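Local structure of lysyl oxidase (Pichia pastoris, 1W7C) at residues Thr264-Asn269 with Ala459-Ala464; Leu652-Leu655 with Asn659-Pro662. The protein probably oxidises primary amines to aldehydes, using copper and a self-derived topaquinone cofactor. All blocks are in the same frame, centred on the assembly; numbering follows the deposited sequence. Where two conformers were deposited one is given.

Contact 1: Thr264-Asn269 with Ala459-Ala464; sequences TVIQRN and AGYIQA. With NAG (2-acetamido-2-deoxy-beta-D-glucopyranose), chain S.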
loop_
_atom_site.group_PDB
_atom_site.type_symbol
_atom_site.label_atom_id
_atom_site.label_comp_id
_atom_site.label_asym_id
_atom_site.label_seq_id
_atom_site.Cartn_x
_atom_site.Cartn_y
_atom_site.Cartn_z
ATOM N N THR A 264 29.729 4.474 -4.192
ATOM C CA THR A 264 29.209 4.346 -2.830
ATOM C C THR A 264 28.621 5.651 -2.283
ATOM O O THR A 264 28.101 5.649 -1.166
ATOM C CB THR A 264 30.295 3.865 -1.846
ATOM O OG1 THR A 264 31.241 4.914 -1.619
ATOM C CG2 THR A 264 31.063 2.607 -2.359
ATOM N N VAL A 265 28.752 6.767 -3.009
ATOM C CA VAL A 265 28.385 8.089 -2.503
ATOM C C VAL A 265 26.919 8.439 -2.733
ATOM O O VAL A 265 26.407 8.373 -3.851
ATOM C CB VAL A 265 29.303 9.174 -3.140
ATOM C CG1 VAL A 265 28.898 10.548 -2.679
ATOM C CG2 VAL A 265 30.767 8.884 -2.811
ATOM N N ILE A 266 26.248 8.840 -1.658
ATOM C CA ILE A 266 24.815 9.108 -1.716
ATOM C C ILE A 266 24.471 10.459 -2.329
ATOM O O ILE A 266 23.590 10.564 -3.151
ATOM C CB ILE A 266 24.190 9.017 -0.307
ATOM C CG1 ILE A 266 24.340 7.641 0.309
ATOM C CG2 ILE A 266 22.693 9.419 -0.351
ATOM C CD1 ILE A 266 24.147 7.687 1.793
ATOM N N GLN A 267 25.118 11.505 -1.876
ATOM C CA GLN A 267 24.660 12.847 -2.194
ATOM C C GLN A 267 24.997 13.239 -3.626
ATOM O O GLN A 267 25.855 12.622 -4.265
ATOM C CB GLN A 267 25.253 13.808 -1.200
ATOM C CG GLN A 267 26.734 14.123 -1.389
ATOM C CD GLN A 267 27.643 13.178 -0.631
ATOM O OE1 GLN A 267 27.196 12.137 -0.122
ATOM N NE2 GLN A 267 28.937 13.536 -0.549
ATOM N N ARG A 268 24.303 14.254 -4.109
ATOM C CA ARG A 268 24.391 14.686 -5.483
ATOM C C ARG A 268 25.823 15.039 -5.861
ATOM O O ARG A 268 26.524 15.677 -5.081
ATOM C CB ARG A 268 23.524 15.925 -5.657
ATOM C CG ARG A 268 23.445 16.411 -7.041
ATOM C CD ARG A 268 22.485 17.527 -7.277
ATOM N NE ARG A 268 22.001 17.484 -8.637
ATOM C CZ ARG A 268 22.635 17.963 -9.706
ATOM N NH1 ARG A 268 23.783 18.633 -9.611
ATOM N NH2 ARG A 268 22.094 17.754 -10.873
ATOM N N ASN A 269 26.220 14.628 -7.063
ATOM C CA ASN A 269 27.448 15.056 -7.724
ATOM C C ASN A 269 27.140 16.419 -8.346
ATOM O O ASN A 269 26.361 16.489 -9.279
ATOM C CB ASN A 269 27.769 14.008 -8.812
ATOM C CG ASN A 269 29.186 14.094 -9.344
ATOM O OD1 ASN A 269 29.702 15.184 -9.579
ATOM N ND2 ASN A 269 29.810 12.909 -9.564
ATOM N N ALA A 459 15.604 2.290 4.395
ATOM C CA ALA A 459 16.539 2.884 3.443
ATOM C C ALA A 459 17.935 2.634 4.067
ATOM O O ALA A 459 18.103 1.915 5.088
ATOM C CB ALA A 459 16.272 4.422 3.198
ATOM N N GLY A 460 18.917 3.237 3.466
ATOM C CA GLY A 460 20.259 3.234 3.984
ATOM C C GLY A 460 21.114 2.284 3.170
ATOM O O GLY A 460 20.771 1.968 2.030
ATOM N N TYR A 461 22.279 1.938 3.733
ATOM C CA TYR A 461 23.210 1.019 3.083
ATOM C C TYR A 461 22.845 -0.391 3.399
ATOM O O TYR A 461 22.613 -0.757 4.543
ATOM C CB TYR A 461 24.621 1.282 3.577
ATOM C CG TYR A 461 25.309 2.509 3.011
ATOM C CD1 TYR A 461 25.501 3.647 3.768
ATOM C CD2 TYR A 461 25.753 2.525 1.708
ATOM C CE1 TYR A 461 26.121 4.773 3.229
ATOM C CE2 TYR A 461 26.370 3.624 1.158
ATOM C CZ TYR A 461 26.563 4.739 1.928
ATOM O OH TYR A 461 27.192 5.842 1.400
ATOM N N ILE A 462 22.888 -1.207 2.378
ATOM C CA ILE A 462 22.720 -2.641 2.590
ATOM C C ILE A 462 23.968 -3.287 3.217
ATOM O O ILE A 462 25.063 -2.795 3.038
ATOM C CB ILE A 462 22.390 -3.380 1.262
ATOM C CG1 ILE A 462 23.541 -3.264 0.261
ATOM C CG2 ILE A 462 21.105 -2.896 0.703
ATOM C CD1 ILE A 462 23.387 -4.114 -0.995
ATOM N N GLN A 463 23.787 -4.410 3.907
ATOM C CA GLN A 463 24.888 -5.262 4.288
ATOM C C GLN A 463 25.096 -6.241 3.148
ATOM O O GLN A 463 24.470 -7.272 3.075
ATOM C CB GLN A 463 24.630 -5.949 5.616
ATOM C CG GLN A 463 25.786 -6.823 6.047
ATOM C CD GLN A 463 25.630 -7.435 7.418
ATOM O OE1 GLN A 463 25.242 -6.767 8.343
ATOM N NE2 GLN A 463 25.954 -8.706 7.541
ATOM N N ALA A 464 25.945 -5.840 2.225
ATOM C CA ALA A 464 26.294 -6.662 1.093
ATOM C C ALA A 464 27.315 -7.715 1.506
ATOM O O ALA A 464 27.695 -7.842 2.694
ATOM C CB ALA A 464 26.861 -5.785 0.034
HETATM C C1 NAG S . 31.118 13.046 -10.167
HETATM C C2 NAG S . 31.622 11.649 -9.733
HETATM C C3 NAG S . 32.756 11.075 -10.614
HETATM C C4 NAG S . 32.585 11.423 -12.097
HETATM C C5 NAG S . 32.232 12.902 -12.260
HETATM C C6 NAG S . 32.044 13.294 -13.720
HETATM C C7 NAG S . 31.340 11.285 -7.296
HETATM C C8 NAG S . 31.928 11.530 -5.931
HETATM N N2 NAG S . 32.067 11.711 -8.342
HETATM O O3 NAG S . 32.926 9.655 -10.457
HETATM O O4 NAG S . 33.777 11.132 -12.799
HETATM O O5 NAG S . 31.024 13.158 -11.575
HETATM O O6 NAG S . 30.902 12.639 -14.231
HETATM O O7 NAG S . 30.248 10.718 -7.391
HETATM O O HOH W 1 27.749 8.544 0.926
#
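Y461 reaches from 459-464 to T264 and I266 with its phenol end, and a single hydroxyl illustrates how one polar atom can join two irregular segments far apart in sequence. The direct polar link is the hydrogen bond in which Y461 OH is the donor and T264 O the acceptor, 2.7 Å apart. T264 O lies at the edge of the Y461 ring, in its plane, and the hydroxyl meets the carbonyl almost head-on, with a C=O...OH angle of 173°. A water carries the second polar link: it donates to Y461 OH at 2.8 Å and accepts from I266 N at 3.0 Å. The hydroxyl is thus gripped on two counts, as donor to one backbone group and as acceptor from a water held by another.

Apolar contact adds to this. I266 and Y461 approach from opposite directions, and I266 CD1 lies 3.8 Å from Y461 CE1, obliquely to the ring, while I266 CG1 passes 3.5 Å from Y461 OH. Placing CG1 beside the backbone N (chi1 -61°) and extending the chain beyond it (chi2 161°) carries the methyl to the phenol. Further along the same segment, N269 bears an N-linked sugar, joined through ND2 to C1 of the N-acetylglucosamine.

H413 of the second subunit meets the Y461 ring edge-to-face, and R687 NH1 of that subunit is hydrogen-bonded to I266 O. Beside the dimer interface, the tyrosine therefore ties the DUF1965 family region, which holds 264-269, to the copper amine oxidase enzyme domain. Within the chain, 264-269 belongs to the loop between helix 238-246 and strand 284-286, while 459-464 links strand 452-458 to the short strand 465-466.

Contact 2: Leu652-Leu655 with Asn659-Pro662; sequences LHHL and NDLP. With CU (copper (II) ion), chain C.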
loop_
_atom_site.group_PDB
_atom_site.type_symbol
_atom_site.label_atom_id
_atom_site.label_comp_id
_atom_site.label_asym_id
_atom_site.label_seq_id
_atom_site.Cartn_x
_atom_site.Cartn_y
_atom_site.Cartn_z
ATOM N N LEU A 652 9.818 -7.671 4.890
ATOM C CA LEU A 652 10.321 -7.528 3.526
ATOM C C LEU A 652 11.326 -8.636 3.269
ATOM O O LEU A 652 12.251 -8.828 4.071
ATOM C CB LEU A 652 11.056 -6.193 3.366
ATOM C CG LEU A 652 10.307 -4.907 3.752
ATOM C CD1 LEU A 652 11.246 -3.707 3.927
ATOM C CD2 LEU A 652 9.221 -4.505 2.736
ATOM N N HIS A 653 11.180 -9.324 2.155
ATOM C CA HIS A 653 12.237 -10.178 1.635
ATOM C C HIS A 653 13.086 -9.332 0.695
ATOM O O HIS A 653 12.663 -9.010 -0.423
ATOM C CB HIS A 653 11.664 -11.341 0.840
ATOM C CG HIS A 653 10.621 -12.138 1.557
ATOM N ND1 HIS A 653 10.795 -12.624 2.835
ATOM C CD2 HIS A 653 9.375 -12.497 1.179
ATOM C CE1 HIS A 653 9.705 -13.284 3.188
ATOM N NE2 HIS A 653 8.817 -13.197 2.211
ATOM N N HIS A 654 14.267 -8.951 1.133
ATOM C CA HIS A 654 15.088 -7.967 0.429
ATOM C C HIS A 654 16.208 -8.687 -0.305
ATOM O O HIS A 654 17.079 -9.289 0.297
ATOM C CB HIS A 654 15.638 -6.957 1.409
ATOM C CG HIS A 654 16.186 -5.729 0.782
ATOM N ND1 HIS A 654 16.778 -4.732 1.528
ATOM C CD2 HIS A 654 16.129 -5.254 -0.489
ATOM C CE1 HIS A 654 17.132 -3.731 0.733
ATOM N NE2 HIS A 654 16.752 -4.027 -0.498
ATOM N N LEU A 655 16.164 -8.575 -1.634
ATOM C CA LEU A 655 17.165 -9.107 -2.556
ATOM C C LEU A 655 17.715 -7.876 -3.300
ATOM O O LEU A 655 17.190 -7.469 -4.366
ATOM C CB LEU A 655 16.521 -10.085 -3.535
ATOM C CG LEU A 655 17.534 -10.747 -4.478
ATOM C CD1 LEU A 655 18.452 -11.711 -3.725
ATOM C CD2 LEU A 655 16.861 -11.469 -5.648
ATOM N N ASN A 659 19.075 -0.970 -7.871
ATOM C CA ASN A 659 18.251 0.095 -7.288
ATOM C C ASN A 659 18.464 0.265 -5.803
ATOM O O ASN A 659 17.775 1.077 -5.194
ATOM C CB ASN A 659 16.751 -0.095 -7.632
ATOM C CG ASN A 659 16.153 1.148 -8.238
ATOM O OD1 ASN A 659 16.772 1.767 -9.134
ATOM N ND2 ASN A 659 14.984 1.567 -7.761
ATOM N N ASP A 660 19.434 -0.480 -5.241
ATOM C CA ASP A 660 19.884 -0.358 -3.864
ATOM C C ASP A 660 21.303 0.238 -3.722
ATOM O O ASP A 660 21.820 0.284 -2.620
ATOM C CB ASP A 660 19.810 -1.715 -3.187
ATOM C CG ASP A 660 18.417 -2.243 -3.109
ATOM O OD1 ASP A 660 17.707 -1.848 -2.142
ATOM O OD2 ASP A 660 17.974 -3.005 -3.979
ATOM N N LEU A 661 21.906 0.662 -4.830
ATOM C CA LEU A 661 23.226 1.301 -4.806
ATOM C C LEU A 661 23.140 2.726 -5.303
ATOM O O LEU A 661 22.610 2.937 -6.386
ATOM C CB LEU A 661 24.245 0.537 -5.658
ATOM C CG LEU A 661 24.619 -0.870 -5.190
ATOM C CD1 LEU A 661 25.551 -1.499 -6.233
ATOM C CD2 LEU A 661 25.199 -0.852 -3.793
ATOM N N PRO A 662 23.650 3.711 -4.570
ATOM C CA PRO A 662 24.388 3.550 -3.311
ATOM C C PRO A 662 23.561 3.210 -2.080
ATOM O O PRO A 662 24.131 2.711 -1.114
ATOM C CB PRO A 662 25.079 4.904 -3.141
ATOM C CG PRO A 662 24.133 5.872 -3.801
ATOM C CD PRO A 662 23.608 5.105 -5.011
HETATM CU CU CU C . 17.157 -4.784 3.511
HETATM O O HOH W 2 18.837 -3.454 4.039
#
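H654 works with both of its ring nitrogens: ND1 binds copper at 2.0 Å while NE2, across the imidazole, donates a hydrogen bond to D660. This His-carboxylate hydrogen bond behind a metal ligand belongs to the three-histidine copper site of the copper amine oxidases, where H488 and H490 supply the other protein ligands. A water 2.2 Å from the metal is also bound.

The bond is in plane for the ring but well out of plane for the carboxylate. D660 OD1 lies at the edge of the imidazole, only 4° out of the ring plane and 2.9 Å from H654 NE2. Relative to the carboxylate, the donor comes from above, 53° out of its plane, and the N-H...O angle of 149° makes the bond somewhat bent. With CG anti to the backbone N (chi1 -165°), H654 swings its ring off the end of strand 642-654 between copper and aspartate.

D660 is a second-shell residue that is itself fixed: OD1 also accepts a hydrogen bond from T664 OG1, and OD2 is hydrogen-bonded to N657 N in the short connection between the segments. The carboxylate probably favours an NE2-protonated imidazole, leaving ND1 to the metal, and may make it a stronger donor to copper. With an alanine here, H654 NE2, T664 OG1 and N657 N would probably lose their shared carboxylate, and the ligand ring would be held less firmly in its rotation. On the carbon between the two ring nitrogens, H654 CE1 lies 3.5 Å from D660 OD1.

Overall arrangement
Both segments of contact 1 precede those of contact 2 in sequence, yet the centres of the contacts lie about 11 Å apart. They touch through P662, whose O is 3.3 Å from Y461 CD2, while its ring packs against the 264-269 backbone. The loop between strands 642-654 and 670-678 therefore serves both: D660 faces the copper ligand and P662 the tyrosine. Contact 1 joins the DUF1965 family region to the enzyme domain, whereas contact 2 lies wholly within the latter. Both also touch the second subunit, so the surroundings of the copper site, what is probably a junction between domains, and the dimer interface are packed together here.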